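Local atomic coordinates of NANS (YJHS), A 9-O-acetyl N-acetylneuraminic acid esterase (Escherichia coli O157:H7 EDL933, PDB entry 3PT5), a protein that probably removes the 9-O-acetyl group from 9-O-acetyl-N-acetylneuraminate by hydrolysis, letting the bacterium grow on this host sialic acid. Residues L76-H90 against T99-A111. Numbering follows the deposited sequence.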
# COMPACT_ATOMS: atom_id res chain seq x y z
N LEU A 76 -1.98 -10.67 -7.86
CA LEU A 76 -2.18 -9.32 -7.32
C LEU A 76 -3.15 -8.59 -8.22
O LEU A 76 -3.03 -8.66 -9.44
CB LEU A 76 -0.87 -8.57 -7.24
CG LEU A 76 -0.96 -7.08 -6.91
CD1 LEU A 76 -1.51 -6.82 -5.53
CD2 LEU A 76 0.45 -6.47 -7.06
N THR A 77 -4.12 -7.90 -7.62
CA THR A 77 -5.11 -7.19 -8.42
C THR A 77 -5.18 -5.74 -7.96
O THR A 77 -4.38 -5.30 -7.13
CB THR A 77 -6.53 -7.85 -8.39
OG1 THR A 77 -7.19 -7.60 -7.14
CG2 THR A 77 -6.42 -9.37 -8.60
N HIS A 78 -6.14 -5.00 -8.51
CA HIS A 78 -6.29 -3.58 -8.13
C HIS A 78 -6.74 -3.34 -6.69
O HIS A 78 -6.57 -2.24 -6.16
CB HIS A 78 -7.26 -2.89 -9.08
CG HIS A 78 -8.64 -3.46 -9.01
ND1 HIS A 78 -9.03 -4.55 -9.77
CD2 HIS A 78 -9.71 -3.12 -8.25
CE1 HIS A 78 -10.29 -4.85 -9.48
NE2 HIS A 78 -10.72 -4.01 -8.55
N CYS A 79 -7.27 -4.38 -6.05
CA CYS A 79 -7.76 -4.24 -4.67
C CYS A 79 -7.16 -5.33 -3.79
O CYS A 79 -7.75 -6.40 -3.66
CB CYS A 79 -9.30 -4.29 -4.67
SG CYS A 79 -10.00 -3.73 -3.11
N PRO A 80 -5.95 -5.08 -3.25
CA PRO A 80 -5.17 -6.14 -2.61
C PRO A 80 -5.67 -6.63 -1.25
O PRO A 80 -6.60 -6.09 -0.66
CB PRO A 80 -3.78 -5.48 -2.42
CG PRO A 80 -3.72 -4.37 -3.42
CD PRO A 80 -5.15 -3.85 -3.41
N HIS A 81 -4.98 -7.65 -0.75
CA HIS A 81 -5.27 -8.34 0.48
C HIS A 81 -4.69 -7.66 1.71
O HIS A 81 -4.01 -8.26 2.53
CB HIS A 81 -4.81 -9.78 0.35
CG HIS A 81 -5.80 -10.67 -0.34
ND1 HIS A 81 -6.42 -10.34 -1.53
CD2 HIS A 81 -6.28 -11.89 0.01
CE1 HIS A 81 -7.24 -11.32 -1.88
NE2 HIS A 81 -7.17 -12.27 -0.96
N ASP A 82 -4.97 -6.37 1.83
CA ASP A 82 -4.56 -5.64 3.03
C ASP A 82 -5.38 -6.07 4.24
O ASP A 82 -6.36 -6.82 4.09
CB ASP A 82 -4.64 -4.14 2.74
CG ASP A 82 -3.52 -3.67 1.75
OD1 ASP A 82 -2.34 -3.74 2.15
OD2 ASP A 82 -3.82 -3.24 0.60
N VAL A 83 -5.00 -5.61 5.43
CA VAL A 83 -5.70 -5.97 6.65
C VAL A 83 -7.15 -5.53 6.60
O VAL A 83 -8.06 -6.25 7.06
CB VAL A 83 -5.02 -5.33 7.88
CG1 VAL A 83 -5.68 -5.77 9.17
CG2 VAL A 83 -3.52 -5.65 7.88
N GLN A 84 -7.38 -4.35 6.03
CA GLN A 84 -8.74 -3.92 5.73
C GLN A 84 -9.19 -4.35 4.34
O GLN A 84 -8.53 -4.05 3.34
CB GLN A 84 -8.85 -2.42 5.86
CG GLN A 84 -10.28 -1.94 5.77
CD GLN A 84 -10.36 -0.45 5.72
OE1 GLN A 84 -9.33 0.24 5.56
NE2 GLN A 84 -11.57 0.08 5.82
N ASP A 85 -10.34 -5.02 4.27
CA ASP A 85 -10.85 -5.57 3.02
C ASP A 85 -11.76 -4.57 2.31
O ASP A 85 -12.86 -4.26 2.80
CB ASP A 85 -11.62 -6.87 3.35
CG ASP A 85 -12.14 -7.61 2.12
OD1 ASP A 85 -12.15 -7.05 1.00
OD2 ASP A 85 -12.58 -8.78 2.29
N MET A 86 -11.28 -4.02 1.19
CA MET A 86 -12.03 -3.01 0.44
C MET A 86 -12.76 -3.57 -0.78
O MET A 86 -13.35 -2.82 -1.55
CB MET A 86 -11.09 -1.87 -0.03
CG MET A 86 -10.29 -1.17 1.08
SD MET A 86 -11.31 -0.42 2.37
CE MET A 86 -11.89 1.02 1.46
N GLN A 87 -12.72 -4.89 -0.96
CA GLN A 87 -13.12 -5.51 -2.22
C GLN A 87 -14.60 -5.42 -2.53
O GLN A 87 -14.99 -5.59 -3.68
CB GLN A 87 -12.63 -6.95 -2.30
CG GLN A 87 -11.12 -7.12 -2.18
CD GLN A 87 -10.74 -8.52 -2.48
OE1 GLN A 87 -11.47 -9.46 -2.12
NE2 GLN A 87 -9.59 -8.71 -3.12
N SER A 88 -15.41 -5.14 -1.51
CA SER A 88 -16.86 -4.92 -1.68
C SER A 88 -17.30 -3.45 -1.78
O SER A 88 -18.49 -3.16 -1.92
CB SER A 88 -17.66 -5.67 -0.59
OG SER A 88 -17.45 -7.08 -0.70
N TYR A 89 -16.35 -2.51 -1.75
CA TYR A 89 -16.70 -1.12 -1.94
C TYR A 89 -16.83 -0.81 -3.43
O TYR A 89 -16.04 -0.03 -3.97
CB TYR A 89 -15.63 -0.22 -1.33
CG TYR A 89 -15.70 -0.10 0.17
CD1 TYR A 89 -15.14 -1.08 0.98
CD2 TYR A 89 -16.30 1.00 0.76
CE1 TYR A 89 -15.16 -0.96 2.38
CE2 TYR A 89 -16.32 1.14 2.15
CZ TYR A 89 -15.77 0.14 2.95
OH TYR A 89 -15.80 0.26 4.34
N HIS A 90 -17.80 -1.44 -4.10
CA HIS A 90 -17.91 -1.31 -5.54
C HIS A 90 -18.30 0.08 -5.97
O HIS A 90 -19.09 0.77 -5.29
CB HIS A 90 -18.95 -2.28 -6.12
CG HIS A 90 -18.78 -3.70 -5.67
ND1 HIS A 90 -17.55 -4.33 -5.65
CD2 HIS A 90 -19.68 -4.61 -5.24
CE1 HIS A 90 -17.70 -5.57 -5.20
NE2 HIS A 90 -18.99 -5.77 -4.97
N THR A 99 -14.58 -8.85 -11.67
CA THR A 99 -13.37 -8.24 -12.22
C THR A 99 -13.21 -6.77 -11.83
O THR A 99 -12.07 -6.29 -11.71
CB THR A 99 -13.35 -8.29 -13.74
OG1 THR A 99 -14.49 -7.59 -14.25
CG2 THR A 99 -13.35 -9.75 -14.23
N GLN A 100 -14.33 -6.07 -11.68
CA GLN A 100 -14.34 -4.62 -11.39
C GLN A 100 -14.80 -4.31 -9.97
O GLN A 100 -15.43 -3.27 -9.73
CB GLN A 100 -15.27 -3.87 -12.35
CG GLN A 100 -14.83 -3.81 -13.77
CD GLN A 100 -15.76 -2.96 -14.62
OE1 GLN A 100 -16.94 -3.26 -14.71
NE2 GLN A 100 -15.22 -1.91 -15.26
N TYR A 101 -14.47 -5.19 -9.04
CA TYR A 101 -14.89 -5.08 -7.65
C TYR A 101 -14.10 -4.00 -6.90
O TYR A 101 -12.93 -3.79 -7.16
CB TYR A 101 -14.69 -6.41 -6.93
CG TYR A 101 -13.32 -7.06 -7.16
CD1 TYR A 101 -12.23 -6.79 -6.32
CD2 TYR A 101 -13.12 -7.93 -8.21
CE1 TYR A 101 -11.00 -7.36 -6.53
CE2 TYR A 101 -11.88 -8.51 -8.45
CZ TYR A 101 -10.81 -8.22 -7.60
OH TYR A 101 -9.59 -8.78 -7.81
N GLY A 102 -14.75 -3.34 -5.96
CA GLY A 102 -14.00 -2.58 -4.97
C GLY A 102 -13.36 -1.28 -5.43
O GLY A 102 -13.72 -0.70 -6.46
N THR A 103 -12.42 -0.84 -4.62
CA THR A 103 -11.67 0.38 -4.86
C THR A 103 -10.30 0.03 -5.47
O THR A 103 -9.98 -1.13 -5.66
CB THR A 103 -11.43 1.08 -3.52
OG1 THR A 103 -11.09 0.08 -2.56
CG2 THR A 103 -12.68 1.84 -3.13
N VAL A 104 -9.52 1.06 -5.80
CA VAL A 104 -8.26 0.84 -6.52
C VAL A 104 -7.07 1.28 -5.67
O VAL A 104 -7.09 2.39 -5.13
CB VAL A 104 -8.25 1.62 -7.84
CG1 VAL A 104 -6.93 1.49 -8.58
CG2 VAL A 104 -9.40 1.10 -8.74
N GLY A 105 -6.05 0.42 -5.58
CA GLY A 105 -4.79 0.71 -4.89
C GLY A 105 -3.63 0.63 -5.87
O GLY A 105 -3.72 -0.11 -6.86
N GLN A 106 -2.52 1.31 -5.56
CA GLN A 106 -1.37 1.40 -6.45
C GLN A 106 -0.41 0.22 -6.42
O GLN A 106 0.54 0.24 -7.20
CB GLN A 106 -0.54 2.67 -6.16
CG GLN A 106 0.08 2.73 -4.73
CD GLN A 106 -0.82 3.45 -3.72
OE1 GLN A 106 -2.04 3.51 -3.91
NE2 GLN A 106 -0.23 4.00 -2.66
N ALA A 107 -0.58 -0.77 -5.53
CA ALA A 107 0.45 -1.84 -5.43
C ALA A 107 0.60 -2.54 -6.80
O ALA A 107 1.72 -2.84 -7.25
CB ALA A 107 0.06 -2.86 -4.37
N LEU A 108 -0.53 -2.78 -7.47
CA LEU A 108 -0.49 -3.47 -8.76
C LEU A 108 0.33 -2.68 -9.79
O LEU A 108 1.09 -3.27 -10.57
CB LEU A 108 -1.91 -3.71 -9.30
CG LEU A 108 -2.02 -4.27 -10.72
CD1 LEU A 108 -1.33 -5.65 -10.80
CD2 LEU A 108 -3.50 -4.40 -11.11
N HIS A 109 0.17 -1.37 -9.79
CA HIS A 109 0.80 -0.49 -10.78
C HIS A 109 2.27 -0.29 -10.52
O HIS A 109 3.05 -0.20 -11.47
CB HIS A 109 0.04 0.82 -10.79
CG HIS A 109 -1.42 0.61 -10.89
ND1 HIS A 109 -2.25 0.62 -9.79
CD2 HIS A 109 -2.19 0.22 -11.94
CE1 HIS A 109 -3.48 0.32 -10.17
NE2 HIS A 109 -3.47 0.07 -11.47
N ILE A 110 2.64 -0.29 -9.24
CA ILE A 110 4.07 -0.34 -8.87
C ILE A 110 4.70 -1.61 -9.42
O ILE A 110 5.67 -1.55 -10.18
CB ILE A 110 4.27 -0.19 -7.36
CG1 ILE A 110 3.83 1.22 -6.97
CG2 ILE A 110 5.74 -0.45 -6.98
CD1 ILE A 110 3.65 1.42 -5.44
N ALA A 111 4.08 -2.75 -9.11
CA ALA A 111 4.53 -4.03 -9.59
C ALA A 111 4.63 -4.09 -11.12
O ALA A 111 5.65 -4.57 -11.66
CB ALA A 111 3.62 -5.12 -9.04
O HOH W 1 -3.14 -2.86 -6.25
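H78 and G105 join two irregular loop segments by a backbone hydrogen bond (G105 N to H78 O, 2.8 Å), and the two segments come closest, by CA atoms, at Q87 and G102 (4.1 Å), within the type I turn M86-Y89 that Q87 belongs to. From the first of these points the H78 imidazole reaches across to 99-103. Its CG stands between the backbone N and the carbonyl carbon (chi1 64°), which carries NE2 to Y101 O at 2.6 Å; the N-H points almost straight at the oxygen, with the acceptor in the ring plane. CE1 lies near the centre of one face of the Y101 ring, the two planes inclined by 35°. The phenol OH shares a 2.8 Å hydrogen bond with T77 OG1, which lies at the ring edge. Q87 flanks Y101, pointing the same way, while its NE2 bonds C79 O and also T61 O. At the far end H90 ND1 accepts from G102 N (3.0 Å) in its ring plane. T103 OG1 sits 3.2 Å from M86 CB but bonds A34 O. A water links T77 O, G105 O and L108 N, bridging the loop to helix 107-114. There L76 lays CD2 over L108 CA (3.6 Å) and against A111 CB, with P80 CG beside A107. In this SGNH-hydrolase fold, the apolar patch formed by L76, A107 and A111 rests on I126 and I124 of strand 122-130 and I52 of strand 52-55, while V104 and H109 touch helix 315-335.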